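Local coordinates for putative cell adhesion protein (Parabacteroides distasonis, PDB 3LIU), which is probably a fimbrillin of the FimA/Mfa1 family, a pilus subunit thought to serve in cell adhesion, at residues D42-V53 with E83-A92; G124-L132 with S213-G221. All coordinates share one frame; numbering follows the deposited sequence.

Interaction 1: D42-V53 with E83-A92; sequences DVNTLTVGVFGV and EAHVVVVANA
Glu83 O accepts Val53 N at 3.1 Å, and the Val53 methyls pack across CB and CG of Glu83. Ala84 CB lies 3.8 Å from Val50 CG1. His85 exchanges two backbone bonds with Phe51, and a water in the plane of its imidazole joins ND1 to Phe51 O. Val86 CG1 meets Val48 CG1 at 4.0 Å. Val87 pairs with Gly49, where a side chain would run into the Phe51 ring. Strands 45-52 and 83-90 are antiparallel neighbours in a beta-sheet, within the FimA family region of the transthyretin clan. Val88 CG1 sits 3.7 Å from Leu46 CD2, on the face that Ala90 shares. Val89 pairs with Thr47 through two nearly straight bonds. Asn91 N bonds Thr45 O at 3.0 Å, and its side-chain amide carries the contact on to residues 42-44. Its CG lies anti to the carbonyl carbon (chi1 -60°), turning the amide that way. Asn91 OD1 receives Asn44 N at 2.8 Å, on a lone pair. Asn91 ND2 gives a 2.7 Å bond to Asp42 O, and also bonds Leu125 O. With a leucine here, Asn44 N, Asp42 O and Leu125 O would probably each lose a mate. Ala92 N reaches a water that also binds Thr45 OG1 and Val89 O.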
loop_
_atom_site.group_PDB
_atom_site.type_symbol
_atom_site.label_atom_id
_atom_site.label_comp_id
_atom_site.label_asym_id
_atom_site.label_seq_id
_atom_site.Cartn_x
_atom_site.Cartn_y
_atom_site.Cartn_z
ATOM N N ASP A 42 -7.247 -9.783 7.829
ATOM C CA ASP A 42 -8.006 -9.628 9.080
ATOM C C ASP A 42 -8.794 -8.278 9.104
ATOM O O ASP A 42 -8.276 -7.243 8.691
ATOM C CB ASP A 42 -7.113 -9.673 10.329
ATOM C CG ASP A 42 -6.462 -11.033 10.576
ATOM O OD1 ASP A 42 -6.790 -12.032 9.900
ATOM O OD2 ASP A 42 -5.596 -11.072 11.472
ATOM N N VAL A 43 -10.020 -8.338 9.629
ATOM C CA VAL A 43 -10.866 -7.202 9.909
ATOM C C VAL A 43 -11.151 -7.245 11.372
ATOM O O VAL A 43 -11.943 -8.050 11.839
ATOM C CB VAL A 43 -12.148 -7.280 9.093
ATOM C CG1 VAL A 43 -13.127 -6.213 9.524
ATOM C CG2 VAL A 43 -11.776 -7.201 7.575
ATOM N N ASN A 44 -10.476 -6.401 12.126
ATOM C CA ASN A 44 -10.612 -6.413 13.594
ATOM C C ASN A 44 -11.604 -5.368 14.097
ATOM O O ASN A 44 -12.419 -5.616 14.970
ATOM C CB ASN A 44 -9.240 -6.126 14.181
ATOM C CG ASN A 44 -8.239 -7.144 13.779
ATOM O OD1 ASN A 44 -8.525 -8.330 13.817
ATOM N ND2 ASN A 44 -7.044 -6.700 13.406
ATOM N N THR A 45 -11.533 -4.175 13.523
ATOM C CA THR A 45 -12.438 -3.089 13.904
ATOM C C THR A 45 -13.027 -2.532 12.634
ATOM O O THR A 45 -12.381 -2.584 11.580
ATOM C CB THR A 45 -11.729 -1.928 14.670
ATOM O OG1 THR A 45 -10.762 -1.303 13.815
ATOM C CG2 THR A 45 -11.056 -2.393 15.981
ATOM N N LEU A 46 -14.237 -1.995 12.752
ATOM C CA LEU A 46 -14.864 -1.201 11.695
ATOM C C LEU A 46 -15.259 0.177 12.208
ATOM O O LEU A 46 -15.929 0.315 13.257
ATOM C CB LEU A 46 -16.098 -1.897 11.135
ATOM C CG LEU A 46 -15.742 -3.186 10.393
ATOM C CD1 LEU A 46 -17.034 -3.919 10.050
ATOM C CD2 LEU A 46 -14.967 -2.897 9.131
ATOM N N THR A 47 -14.830 1.196 11.469
ATOM C CA THR A 47 -15.281 2.568 11.695
ATOM C C THR A 47 -16.217 2.929 10.578
ATOM O O THR A 47 -15.858 2.813 9.413
ATOM C CB THR A 47 -14.103 3.560 11.713
ATOM O OG1 THR A 47 -13.184 3.175 12.735
ATOM C CG2 THR A 47 -14.586 4.977 11.992
ATOM N N VAL A 48 -17.414 3.362 10.934
ATOM C CA VAL A 48 -18.477 3.683 9.988
ATOM C C VAL A 48 -18.803 5.174 10.113
ATOM O O VAL A 48 -19.025 5.705 11.215
ATOM C CB VAL A 48 -19.723 2.832 10.269
ATOM C CG1 VAL A 48 -20.860 3.170 9.296
ATOM C CG2 VAL A 48 -19.376 1.311 10.229
ATOM N N GLY A 49 -18.781 5.862 8.988
ATOM C CA GLY A 49 -19.179 7.265 8.955
ATOM C C GLY A 49 -20.479 7.352 8.200
ATOM O O GLY A 49 -20.551 6.907 7.025
ATOM N N VAL A 50 -21.499 7.907 8.851
ATOM C CA VAL A 50 -22.815 8.111 8.201
ATOM C C VAL A 50 -23.083 9.623 8.104
ATOM O O VAL A 50 -23.170 10.291 9.132
ATOM C CB VAL A 50 -23.934 7.474 9.068
ATOM C CG1 VAL A 50 -25.292 7.514 8.340
ATOM C CG2 VAL A 50 -23.579 6.043 9.424
ATOM N N PHE A 51 -23.226 10.153 6.896
ATOM C CA PHE A 51 -23.344 11.605 6.690
ATOM C C PHE A 51 -24.643 11.929 5.942
ATOM O O PHE A 51 -24.819 11.620 4.749
ATOM C CB PHE A 51 -22.095 12.148 5.956
ATOM C CG PHE A 51 -20.806 11.964 6.726
ATOM C CD1 PHE A 51 -20.356 12.921 7.619
ATOM C CD2 PHE A 51 -20.057 10.818 6.570
ATOM C CE1 PHE A 51 -19.155 12.737 8.324
ATOM C CE2 PHE A 51 -18.897 10.623 7.259
ATOM C CZ PHE A 51 -18.432 11.583 8.141
ATOM N N GLY A 52 -25.578 12.527 6.656
ATOM C CA GLY A 52 -26.878 12.821 6.067
ATOM C C GLY A 52 -26.726 13.902 5.021
ATOM O O GLY A 52 -25.841 14.730 5.118
ATOM N N VAL A 53 -27.582 13.902 4.010
ATOM C CA VAL A 53 -27.440 14.898 2.950
ATOM C C VAL A 53 -27.706 16.312 3.477
ATOM O O VAL A 53 -27.215 17.244 2.912
ATOM C CB VAL A 53 -28.369 14.614 1.749
ATOM C CG1 VAL A 53 -27.897 13.368 1.030
ATOM C CG2 VAL A 53 -29.798 14.501 2.200
ATOM N N GLU A 83 -31.662 10.267 3.654
ATOM C CA GLU A 83 -30.641 9.888 2.716
ATOM C C GLU A 83 -29.292 10.218 3.324
ATOM O O GLU A 83 -29.139 11.257 3.942
ATOM C CB GLU A 83 -30.810 10.589 1.367
ATOM C CG GLU A 83 -29.910 9.984 0.293
ATOM C CD GLU A 83 -30.210 10.499 -1.116
ATOM O OE1 GLU A 83 -31.177 11.284 -1.302
ATOM O OE2 GLU A 83 -29.467 10.110 -2.032
ATOM N N ALA A 84 -28.340 9.298 3.167
ATOM C CA ALA A 84 -27.014 9.456 3.724
ATOM C C ALA A 84 -25.942 8.819 2.865
ATOM O O ALA A 84 -26.199 7.889 2.079
ATOM C CB ALA A 84 -26.953 8.901 5.162
ATOM N N HIS A 85 -24.729 9.329 3.046
ATOM C CA HIS A 85 -23.535 8.777 2.458
ATOM C C HIS A 85 -22.760 8.047 3.564
ATOM O O HIS A 85 -22.554 8.591 4.635
ATOM C CB HIS A 85 -22.722 9.865 1.801
ATOM C CG HIS A 85 -23.331 10.395 0.544
ATOM N ND1 HIS A 85 -23.665 11.718 0.381
ATOM C CD2 HIS A 85 -23.679 9.775 -0.609
ATOM C CE1 HIS A 85 -24.188 11.895 -0.818
ATOM N NE2 HIS A 85 -24.219 10.729 -1.436
ATOM N N VAL A 86 -22.409 6.789 3.301
ATOM C CA VAL A 86 -21.833 5.880 4.291
ATOM C C VAL A 86 -20.532 5.338 3.747
ATOM O O VAL A 86 -20.480 4.916 2.607
ATOM C CB VAL A 86 -22.782 4.710 4.538
ATOM C CG1 VAL A 86 -22.216 3.728 5.526
ATOM C CG2 VAL A 86 -24.150 5.229 4.993
ATOM N N VAL A 87 -19.499 5.355 4.583
ATOM C CA VAL A 87 -18.209 4.774 4.254
ATOM C C VAL A 87 -17.702 3.959 5.457
ATOM O O VAL A 87 -17.917 4.317 6.617
ATOM C CB VAL A 87 -17.188 5.857 3.775
ATOM C CG1 VAL A 87 -17.132 7.056 4.744
ATOM C CG2 VAL A 87 -15.786 5.252 3.560
ATOM N N VAL A 88 -17.046 2.849 5.171
ATOM C CA VAL A 88 -16.583 1.952 6.186
ATOM C C VAL A 88 -15.081 1.857 6.066
ATOM O O VAL A 88 -14.551 1.648 4.966
ATOM C CB VAL A 88 -17.196 0.561 5.969
ATOM C CG1 VAL A 88 -16.725 -0.442 7.045
ATOM C CG2 VAL A 88 -18.707 0.683 5.940
ATOM N N VAL A 89 -14.404 1.979 7.208
ATOM C CA VAL A 89 -12.979 1.809 7.303
ATOM C C VAL A 89 -12.661 0.660 8.258
ATOM O O VAL A 89 -13.063 0.658 9.416
ATOM C CB VAL A 89 -12.268 3.112 7.809
ATOM C CG1 VAL A 89 -10.727 2.844 8.015
ATOM C CG2 VAL A 89 -12.486 4.275 6.819
ATOM N N ALA A 90 -11.898 -0.307 7.794
ATOM C CA ALA A 90 -11.405 -1.392 8.659
ATOM C C ALA A 90 -10.046 -1.068 9.235
ATOM O O ALA A 90 -9.161 -0.552 8.532
ATOM C CB ALA A 90 -11.324 -2.739 7.879
ATOM N N ASN A 91 -9.880 -1.421 10.510
ATOM C CA ASN A 91 -8.575 -1.479 11.174
ATOM C C ASN A 91 -7.902 -0.099 11.340
ATOM O O ASN A 91 -6.694 0.019 11.289
ATOM C CB ASN A 91 -7.653 -2.461 10.443
ATOM C CG ASN A 91 -8.215 -3.889 10.419
ATOM O OD1 ASN A 91 -8.840 -4.315 11.371
ATOM N ND2 ASN A 91 -8.039 -4.599 9.297
ATOM N N ALA A 92 -8.697 0.948 11.493
ATOM C CA ALA A 92 -8.141 2.271 11.743
ATOM C C ALA A 92 -7.373 2.288 13.062
ATOM O O ALA A 92 -7.865 1.797 14.100
ATOM C CB ALA A 92 -9.231 3.334 11.734
HETATM O O HOH W 1 -11.734 0.749 12.030
HETATM O O HOH W 2 -8.391 -0.795 14.636
HETATM O O HOH W 3 -23.556 13.194 2.518
#

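Interaction 2: G124-L132 with S213-G221; sequences GLTMSSKVL and SVASTEEWG
Ser128 and Ala215 meet through their CB atoms at 3.5 Å, closer than usual carbon contact. This is the tight part of the interface. Ser128 OG lies between its own backbone N and carbonyl carbon (chi1 48°), which brings it close to Val214 O and Ala215 CA. Ser128 OG bonds Asp174 OD1, and a water lies within bonding distance of it. That water accepts from Ser216 N and donates to Ser129 O, so it bridges the two backbones. Next to this, Thr126 CG2 touches Val214 CG2 at 4.0 Å, the two side chains crossing at about a right angle.

The direct backbone link is a single one. Val131 N bonds Thr217 O at 3.0 Å, nearly straight at 169° but with the donor tilted from the carbonyl plane. Val131 CG2 lies against Thr217 CA at 3.8 Å. A second water donates to both Thr217 O and Val131 O.

The other end is looser and wetter. Lys130 CB rests 3.4 Å from Thr217 O and beside Glu219 N, but the extended chain then leads NZ away. Lys130 NZ and Glu218 OE1, 5.9 Å apart, are joined through a water. Glu219 bends at chi2, and its OE1 shares a water with Lys130 N. Glu218 to Gly221 form a type II beta turn, in which Glu218 O accepts both Gly221 N and Ser216 OG.

The loop follows strand 193-213 and lies against the start of strand 127-136. Ala215 and Thr217 touch Ile110 of helix 106-110, and Val131 touches Ile106. Val214 also packs on Val89 of strand 82-90 and Asp174 of strand 172-185.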
loop_
_atom_site.group_PDB
_atom_site.type_symbol
_atom_site.label_atom_id
_atom_site.label_comp_id
_atom_site.label_asym_id
_atom_site.label_seq_id
_atom_site.Cartn_x
_atom_site.Cartn_y
_atom_site.Cartn_z
ATOM N N GLY A 124 -3.911 -5.142 11.879
ATOM C CA GLY A 124 -4.745 -5.324 10.706
ATOM C C GLY A 124 -4.443 -4.178 9.759
ATOM O O GLY A 124 -4.175 -3.064 10.180
ATOM N N LEU A 125 -4.454 -4.456 8.468
ATOM C CA LEU A 125 -4.144 -3.451 7.458
ATOM C C LEU A 125 -5.362 -2.562 7.251
ATOM O O LEU A 125 -6.500 -3.033 7.259
ATOM C CB LEU A 125 -3.766 -4.129 6.140
ATOM C CG LEU A 125 -2.536 -5.027 6.232
ATOM C CD1 LEU A 125 -2.259 -5.666 4.918
ATOM C CD2 LEU A 125 -1.319 -4.180 6.678
ATOM N N THR A 126 -5.141 -1.269 7.081
ATOM C CA THR A 126 -6.264 -0.378 6.896
ATOM C C THR A 126 -6.935 -0.687 5.555
ATOM O O THR A 126 -6.264 -0.794 4.533
ATOM C CB THR A 126 -5.859 1.104 6.901
ATOM O OG1 THR A 126 -4.949 1.369 7.987
ATOM C CG2 THR A 126 -7.139 1.977 7.046
HETATM N N MSE A 127 -8.254 -0.815 5.552
HETATM C CA MSE A 127 -9.026 -1.039 4.309
HETATM C C MSE A 127 -10.244 -0.115 4.313
HETATM O O MSE A 127 -10.723 0.258 5.382
HETATM C CB MSE A 127 -9.565 -2.488 4.261
HETATM C CG MSE A 127 -8.548 -3.554 4.427
HETATM SE SE MSE A 127 -9.364 -5.134 5.183
HETATM C CE MSE A 127 -7.713 -6.174 5.449
ATOM N N SER A 128 -10.777 0.199 3.144
ATOM C CA SER A 128 -11.995 0.994 3.059
ATOM C C SER A 128 -12.934 0.532 1.977
ATOM O O SER A 128 -12.517 -0.052 1.010
ATOM C CB SER A 128 -11.683 2.454 2.768
ATOM O OG SER A 128 -10.773 2.570 1.692
ATOM N N SER A 129 -14.207 0.845 2.172
ATOM C CA SER A 129 -15.245 0.710 1.163
ATOM C C SER A 129 -15.305 1.954 0.313
ATOM O O SER A 129 -14.648 2.940 0.602
ATOM C CB SER A 129 -16.591 0.527 1.856
ATOM O OG SER A 129 -17.094 1.755 2.391
ATOM N N LYS A 130 -16.109 1.905 -0.731
ATOM C CA LYS A 130 -16.459 3.117 -1.478
ATOM C C LYS A 130 -17.476 3.878 -0.687
ATOM O O LYS A 130 -17.970 3.375 0.333
ATOM C CB LYS A 130 -17.039 2.754 -2.827
ATOM C CG LYS A 130 -18.478 2.184 -2.811
ATOM C CD LYS A 130 -18.989 2.009 -4.254
ATOM C CE LYS A 130 -20.188 1.060 -4.385
ATOM N NZ LYS A 130 -20.815 1.323 -5.722
ATOM N N VAL A 131 -17.846 5.064 -1.167
ATOM C CA VAL A 131 -18.913 5.811 -0.535
ATOM C C VAL A 131 -20.266 5.291 -1.019
ATOM O O VAL A 131 -20.490 5.244 -2.214
ATOM C CB VAL A 131 -18.794 7.339 -0.809
ATOM C CG1 VAL A 131 -19.971 8.090 -0.226
ATOM C CG2 VAL A 131 -17.487 7.898 -0.218
ATOM N N LEU A 132 -21.124 4.879 -0.085
ATOM C CA LEU A 132 -22.451 4.316 -0.381
ATOM C C LEU A 132 -23.501 5.393 -0.273
ATOM O O LEU A 132 -23.389 6.298 0.555
ATOM C CB LEU A 132 -22.803 3.181 0.615
ATOM C CG LEU A 132 -21.719 2.107 0.804
ATOM C CD1 LEU A 132 -22.088 1.048 1.852
ATOM C CD2 LEU A 132 -21.475 1.442 -0.508
ATOM N N SER A 213 -4.566 9.012 2.009
ATOM C CA SER A 213 -5.977 9.192 2.409
ATOM C C SER A 213 -6.532 7.815 2.872
ATOM O O SER A 213 -6.059 6.777 2.429
ATOM C CB SER A 213 -6.805 9.732 1.225
ATOM O OG SER A 213 -6.407 11.047 0.929
ATOM N N VAL A 214 -7.535 7.820 3.735
ATOM C CA VAL A 214 -8.080 6.585 4.267
ATOM C C VAL A 214 -9.029 5.888 3.266
ATOM O O VAL A 214 -9.146 4.674 3.283
ATOM C CB VAL A 214 -8.761 6.798 5.634
ATOM C CG1 VAL A 214 -10.088 7.562 5.520
ATOM C CG2 VAL A 214 -8.935 5.458 6.350
ATOM N N ALA A 215 -9.719 6.655 2.430
ATOM C CA ALA A 215 -10.716 6.078 1.527
ATOM C C ALA A 215 -10.877 6.947 0.304
ATOM O O ALA A 215 -10.467 8.122 0.327
ATOM C CB ALA A 215 -12.025 5.885 2.250
ATOM N N SER A 216 -11.441 6.340 -0.756
ATOM C CA SER A 216 -11.816 6.993 -1.987
ATOM C C SER A 216 -13.330 6.926 -2.215
ATOM O O SER A 216 -14.017 6.018 -1.724
ATOM C CB SER A 216 -11.106 6.343 -3.181
ATOM O OG SER A 216 -11.499 4.998 -3.308
ATOM N N THR A 217 -13.839 7.863 -3.008
ATOM C CA THR A 217 -15.257 7.909 -3.336
ATOM C C THR A 217 -15.720 6.672 -4.088
ATOM O O THR A 217 -16.761 6.050 -3.761
ATOM C CB THR A 217 -15.583 9.135 -4.209
ATOM O OG1 THR A 217 -15.355 10.311 -3.436
ATOM C CG2 THR A 217 -17.006 9.099 -4.615
ATOM N N GLU A 218 -14.932 6.303 -5.085
ATOM C CA GLU A 218 -15.208 5.128 -5.866
ATOM C C GLU A 218 -14.503 3.899 -5.273
ATOM O O GLU A 218 -13.529 3.980 -4.497
ATOM C CB GLU A 218 -14.811 5.338 -7.339
ATOM C CG GLU A 218 -15.395 6.602 -8.025
ATOM C CD GLU A 218 -16.918 6.670 -7.971
ATOM O OE1 GLU A 218 -17.557 5.598 -8.056
ATOM O OE2 GLU A 218 -17.476 7.795 -7.854
ATOM N N GLU A 219 -15.022 2.740 -5.642
ATOM C CA GLU A 219 -14.423 1.461 -5.254
ATOM C C GLU A 219 -13.034 1.367 -5.824
ATOM O O GLU A 219 -12.855 1.543 -7.021
ATOM C CB GLU A 219 -15.265 0.324 -5.844
ATOM C CG GLU A 219 -14.766 -1.045 -5.499
ATOM C CD GLU A 219 -15.286 -1.484 -4.202
ATOM O OE1 GLU A 219 -15.603 -0.616 -3.380
ATOM O OE2 GLU A 219 -15.436 -2.688 -4.032
ATOM N N TRP A 220 -12.043 1.081 -4.988
ATOM C CA TRP A 220 -10.662 0.916 -5.457
ATOM C C TRP A 220 -10.133 2.184 -6.148
ATOM O O TRP A 220 -9.309 2.118 -7.045
ATOM C CB TRP A 220 -10.570 -0.294 -6.402
ATOM C CG TRP A 220 -9.227 -1.023 -6.394
ATOM C CD1 TRP A 220 -7.979 -0.465 -6.388
ATOM C CD2 TRP A 220 -9.022 -2.439 -6.452
ATOM N NE1 TRP A 220 -7.007 -1.443 -6.399
ATOM C CE2 TRP A 220 -7.622 -2.664 -6.461
ATOM C CE3 TRP A 220 -9.880 -3.537 -6.481
ATOM C CZ2 TRP A 220 -7.070 -3.948 -6.521
ATOM C CZ3 TRP A 220 -9.325 -4.819 -6.554
ATOM C CH2 TRP A 220 -7.937 -5.004 -6.566
ATOM N N GLY A 221 -10.591 3.349 -5.706
ATOM C CA GLY A 221 -10.136 4.606 -6.264
ATOM C C GLY A 221 -8.839 5.067 -5.602
ATOM O O GLY A 221 -8.440 4.586 -4.543
HETATM O O HOH W 4 -12.618 1.118 -2.080
HETATM O O HOH W 5 -12.324 3.558 -0.744
HETATM O O HOH W 6 -17.299 -0.768 -1.307
HETATM O O HOH W 7 -19.719 4.088 -6.448
HETATM O O HOH W 8 -19.303 5.853 -4.569
#

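Overall arrangement
Interactions 1 and 2 have centres about 9 Å apart and touch directly. They come in series along the chain: 42-53 and 83-92 pair first, and 124-132 meets 213-221 later. The two contacts are joined through the pairing of strand 82-90 with strand 127-136. Strand 82-90 has strand 45-52 on one flank and strand 127-136 on the other, both antiparallel to it. The probable bonds Ala90 N to Met127 O and Val86 O to Leu132 N tie the two contacts together. Helix 106-110 is touched by side chains from both. Interaction 1 is thus strand pairing inside the FimA-like region, while interaction 2 sets the loop between strands 193-213 and 238-240 against the strand next to it.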